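Local coordinates for protein glutaredoxin 1 (Francisella tularensis subsp. tularensis, PDB 3MSZ) that binds glutathione and, as a member of the glutaredoxin family, probably reduces protein disulfides through a redox-active cysteine pair, at residues A[15-20]-A[61-66]. Numbering follows the deposited sequence. Where two conformers were deposited one is given.
Sequences PYCVWA and TVPQIF. With GSH (glutathione), chain D; CAC (cacodylate ion), chain C.
Val62 N donates a hydrogen bond to O2 of the cacodylate ion at 3.0 Å, with an N-H...O angle of 159°. The side chain of the same valine packs against Cys17, its CB 3.9 Å from SG in one of the two conformers of that cysteine. Arg11 also hydrogen-bonds the ion, which probably came from the crystallisation liquor. The peptide bond between Val62 and Pro63 is cis, the cis-proline of the thioredoxin fold, and the proline ring lies against the start of helix 15-26, its CA nearest that of Cys17. In the same conformer Cys17 SG is anti to its own carbonyl carbon (chi1 -77°), and the sulfur meets Pro63 at two ring atoms, N at 3.5 Å and CB at 3.6 Å. Further round the ring, Pro63 CD meets Tyr16 CB at 3.9 Å, while CG lies near the carbonyl oxygen of Tyr16. The Ala20 methyl continues the apolar seam, touching Pro63 CG and, at 3.9 Å, the tip of Ile65 (CD1) on strand 64-67. Ile8 of the inner strand 6-10 lies against Pro63 and Ile65, and Phe75 of helix 75-80 against Ala20. The Tyr16 ring leads away from the loop and flanks glutathione, whose N2 stands 3.7 Å above one face, offset toward the rim, while its O2 is in van der Waals contact with Pro63 CD at 3.3 Å. Cys17 thus faces a largely apolar wall. It and Cys14 form a CxxC pair, apparently as free thiols here, though a disulfide between them has been observed; with the cis-proline alongside, this is consistent with thiol-disulfide exchange next to bound glutathione.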
ATOM      1  N   PRO A  15      -8.914   1.096  -9.177  1.00 25.50           N
ATOM      2  CA  PRO A  15      -7.938   0.669 -10.182  1.00 23.23           C
ATOM      3  C   PRO A  15      -6.495   0.902  -9.765  1.00 24.51           C
ATOM      4  O   PRO A  15      -5.632   0.080 -10.107  1.00 21.40           O
ATOM      5  CB  PRO A  15      -8.325   1.496 -11.410  1.00 27.42           C
ATOM      6  CG  PRO A  15      -9.834   1.652 -11.272  1.00 28.88           C
ATOM      7  CD  PRO A  15     -10.009   1.893  -9.765  1.00 27.83           C
ATOM      8  N   TYR A  16      -6.221   1.968  -9.019  1.00 20.33           N
ATOM      9  CA  TYR A  16      -4.841   2.176  -8.581  1.00 22.54           C
ATOM     10  C   TYR A  16      -4.394   1.088  -7.618  1.00 23.39           C
ATOM     11  O   TYR A  16      -3.205   0.767  -7.563  1.00 22.22           O
ATOM     12  CB  TYR A  16      -4.625   3.564  -7.979  1.00 22.72           C
ATOM     13  CG  TYR A  16      -4.502   4.613  -9.053  1.00 25.67           C
ATOM     14  CD1 TYR A  16      -5.514   5.519  -9.270  1.00 26.70           C
ATOM     15  CD2 TYR A  16      -3.365   4.680  -9.865  1.00 30.70           C
ATOM     16  CE1 TYR A  16      -5.402   6.510 -10.246  1.00 29.47           C
ATOM     17  CE2 TYR A  16      -3.254   5.650 -10.870  1.00 32.42           C
ATOM     18  CZ  TYR A  16      -4.279   6.566 -11.046  1.00 30.67           C
ATOM     19  OH  TYR A  16      -4.208   7.537 -12.022  1.00 34.44           O
ATOM     20  N   CYS A  17      -5.336   0.523  -6.869  0.51 20.15           N
ATOM     21  CA  CYS A  17      -5.049  -0.665  -6.061  0.51 19.71           C
ATOM     22  C   CYS A  17      -4.686  -1.851  -6.951  0.51 21.37           C
ATOM     23  O   CYS A  17      -3.816  -2.645  -6.609  0.51 22.44           O
ATOM     24  CB  CYS A  17      -6.240  -1.035  -5.165  0.51 19.36           C
ATOM     25  SG  CYS A  17      -6.424   0.018  -3.709  0.51 25.43           S
ATOM     26  N   VAL A  18      -5.351  -1.972  -8.097  1.00 20.95           N
ATOM     27  CA  VAL A  18      -5.048  -3.078  -9.035  1.00 20.15           C
ATOM     28  C   VAL A  18      -3.677  -2.807  -9.704  1.00 22.18           C
ATOM     29  O   VAL A  18      -2.887  -3.725  -9.864  1.00 19.81           O
ATOM     30  CB  VAL A  18      -6.214  -3.295 -10.073  1.00 25.22           C
ATOM     31  CG1 VAL A  18      -5.800  -4.219 -11.275  1.00 20.91           C
ATOM     32  CG2 VAL A  18      -7.412  -3.885  -9.375  1.00 30.24           C
ATOM     33  N   TRP A  19      -3.386  -1.543 -10.067  1.00 18.14           N
ATOM     34  CA  TRP A  19      -2.078  -1.247 -10.667  1.00 21.84           C
ATOM     35  C   TRP A  19      -0.946  -1.590  -9.704  1.00 22.35           C
ATOM     36  O   TRP A  19       0.107  -2.047 -10.114  1.00 19.92           O
ATOM     37  CB  TRP A  19      -1.933   0.214 -11.109  1.00 20.40           C
ATOM     38  CG  TRP A  19      -3.030   0.687 -12.009  1.00 23.07           C
ATOM     39  CD1 TRP A  19      -3.595   1.934 -12.025  1.00 23.02           C
ATOM     40  CD2 TRP A  19      -3.729  -0.086 -12.997  1.00 19.99           C
ATOM     41  NE1 TRP A  19      -4.602   1.986 -12.972  1.00 22.05           N
ATOM     42  CE2 TRP A  19      -4.682   0.766 -13.599  1.00 25.88           C
ATOM     43  CE3 TRP A  19      -3.612  -1.406 -13.470  1.00 18.73           C
ATOM     44  CZ2 TRP A  19      -5.540   0.334 -14.624  1.00 29.39           C
ATOM     45  CZ3 TRP A  19      -4.466  -1.827 -14.493  1.00 23.83           C
ATOM     46  CH2 TRP A  19      -5.421  -0.963 -15.040  1.00 24.12           C
ATOM     47  N   ALA A  20      -1.160  -1.353  -8.427  1.00 15.97           N
ATOM     48  CA  ALA A  20      -0.118  -1.624  -7.449  1.00 20.61           C
ATOM     49  C   ALA A  20       0.132  -3.111  -7.327  1.00 22.66           C
ATOM     50  O   ALA A  20       1.294  -3.576  -7.314  1.00 21.95           O
ATOM     51  CB  ALA A  20      -0.519  -1.018  -6.045  1.00 20.51           C
ATOM     52  N   THR A  61      -6.328   7.951   1.154  1.00 23.90           N
ATOM     53  CA  THR A  61      -6.708   7.195  -0.031  1.00 27.95           C
ATOM     54  C   THR A  61      -6.105   5.791   0.061  1.00 24.48           C
ATOM     55  O   THR A  61      -5.239   5.513   0.907  1.00 19.60           O
ATOM     56  CB  THR A  61      -6.176   7.877  -1.319  1.00 27.35           C
ATOM     57  OG1 THR A  61      -4.741   7.801  -1.357  1.00 27.61           O
ATOM     58  CG2 THR A  61      -6.590   9.357  -1.349  1.00 30.53           C
ATOM     59  N   VAL A  62      -6.567   4.900  -0.809  1.00 28.22           N
ATOM     60  CA  VAL A  62      -5.881   3.629  -1.037  1.00 30.65           C
ATOM     61  C   VAL A  62      -5.494   3.621  -2.501  1.00 25.93           C
ATOM     62  O   VAL A  62      -6.076   4.348  -3.283  1.00 23.42           O
ATOM     63  CB  VAL A  62      -6.766   2.413  -0.713  1.00 28.58           C
ATOM     64  CG1 VAL A  62      -6.867   2.235   0.807  1.00 26.41           C
ATOM     65  CG2 VAL A  62      -8.153   2.608  -1.343  1.00 27.59           C
ATOM     66  N   PRO A  63      -4.496   2.807  -2.872  1.00 28.38           N
ATOM     67  CA  PRO A  63      -3.786   1.873  -1.991  1.00 25.18           C
ATOM     68  C   PRO A  63      -2.776   2.563  -1.052  1.00 23.98           C
ATOM     69  O   PRO A  63      -2.312   3.670  -1.331  1.00 21.75           O
ATOM     70  CB  PRO A  63      -3.033   0.982  -2.993  1.00 21.91           C
ATOM     71  CG  PRO A  63      -2.704   1.940  -4.084  1.00 21.11           C
ATOM     72  CD  PRO A  63      -3.902   2.837  -4.226  1.00 23.03           C
ATOM     73  N   GLN A  64      -2.454   1.882   0.047  1.00 26.14           N
ATOM     74  CA  GLN A  64      -1.312   2.218   0.901  1.00 23.87           C
ATOM     75  C   GLN A  64      -0.424   0.985   0.997  1.00 24.03           C
ATOM     76  O   GLN A  64      -0.862  -0.106   1.396  1.00 22.85           O
ATOM     77  CB  GLN A  64      -1.734   2.700   2.309  1.00 18.58           C
ATOM     78  CG  GLN A  64      -2.521   4.045   2.306  1.00 22.03           C
ATOM     79  CD  GLN A  64      -1.777   5.216   1.639  1.00 22.84           C
ATOM     80  OE1 GLN A  64      -2.392   6.121   1.052  1.00 29.19           O
ATOM     81  NE2 GLN A  64      -0.459   5.194   1.712  1.00 18.65           N
ATOM     82  N   ILE A  65       0.845   1.181   0.648  1.00 22.49           N
ATOM     83  CA  ILE A  65       1.797   0.096   0.547  1.00 21.80           C
ATOM     84  C   ILE A  65       2.892   0.214   1.612  1.00 27.38           C
ATOM     85  O   ILE A  65       3.499   1.284   1.783  1.00 23.87           O
ATOM     86  CB  ILE A  65       2.449   0.128  -0.852  1.00 25.51           C
ATOM     87  CG1 ILE A  65       1.364  -0.035  -1.925  1.00 27.11           C
ATOM     88  CG2 ILE A  65       3.556  -0.945  -0.958  1.00 25.35           C
ATOM     89  CD1 ILE A  65       1.773   0.466  -3.284  1.00 29.84           C
ATOM     90  N   PHE A  66       3.114  -0.869   2.353  1.00 22.91           N
ATOM     91  CA  PHE A  66       4.226  -0.933   3.300  1.00 26.40           C
ATOM     92  C   PHE A  66       5.192  -2.047   2.890  1.00 30.04           C
ATOM     93  O   PHE A  66       4.780  -3.144   2.509  1.00 29.08           O
ATOM     94  CB  PHE A  66       3.731  -1.171   4.721  1.00 27.05           C
ATOM     95  CG  PHE A  66       2.779  -0.119   5.217  1.00 28.59           C
ATOM     96  CD1 PHE A  66       3.191   0.845   6.117  1.00 28.43           C
ATOM     97  CD2 PHE A  66       1.461  -0.097   4.777  1.00 30.00           C
ATOM     98  CE1 PHE A  66       2.293   1.833   6.586  1.00 25.95           C
ATOM     99  CE2 PHE A  66       0.565   0.869   5.251  1.00 31.70           C
ATOM    100  CZ  PHE A  66       0.987   1.829   6.150  1.00 26.96           C
TER
HETATM  101  N1  GSH D  92      -1.344  13.456  -5.855  1.00 58.88           N
HETATM  102  CA1 GSH D  92      -1.698  12.052  -5.727  1.00 56.34           C
HETATM  103  C1  GSH D  92      -2.807  11.782  -4.735  1.00 60.66           C
HETATM  104  O11 GSH D  92      -2.733  12.213  -3.558  1.00 61.79           O
HETATM  105  O12 GSH D  92      -3.817  11.101  -5.083  1.00 53.72           O
HETATM  106  CB1 GSH D  92      -2.203  11.469  -7.038  1.00 43.90           C
HETATM  107  CG1 GSH D  92      -2.340  10.002  -6.627  1.00 28.35           C
HETATM  108  CD1 GSH D  92      -2.623   9.101  -7.760  1.00 36.84           C
HETATM  109  OE1 GSH D  92      -1.869   9.199  -8.954  1.00 33.82           O
HETATM  110  N2  GSH D  92      -3.596   8.250  -7.460  1.00 39.34           N
HETATM  111  CA2 GSH D  92      -3.596   7.712  -6.123  1.00 37.86           C
HETATM  112  C2  GSH D  92      -2.387   6.879  -5.872  1.00 36.46           C
HETATM  113  O2  GSH D  92      -2.462   5.753  -5.001  1.00 28.35           O
HETATM  114  CB2 GSH D  92      -4.822   6.846  -5.947  1.00 50.59           C
HETATM  115  SG2 GSH D  92      -6.167   7.767  -5.163  1.00 60.55           S
HETATM  116  N3  GSH D  92      -1.272   7.268  -6.530  1.00 35.13           N
HETATM  117  CA3 GSH D  92      -0.078   7.583  -5.788  1.00 40.86           C
HETATM  118  C3  GSH D  92      -0.314   8.536  -4.613  1.00 56.09           C
HETATM  119  O31 GSH D  92      -1.344   9.239  -4.476  1.00 72.50           O
HETATM  120  O32 GSH D  92       0.526   8.661  -3.712  1.00 47.86           O
HETATM  121 AS   CAC C  91     -10.491   6.321  -2.639  1.00161.33          AS
HETATM  122  O1  CAC C  91     -10.633   5.546  -4.187  1.00 83.18           O
HETATM  123  O2  CAC C  91      -8.823   6.196  -2.218  1.00 35.09           O
HETATM  124  C1  CAC C  91     -11.008   8.213  -2.761  1.00 85.65           C
HETATM  125  C2  CAC C  91     -11.564   5.401  -1.287  1.00 72.72           C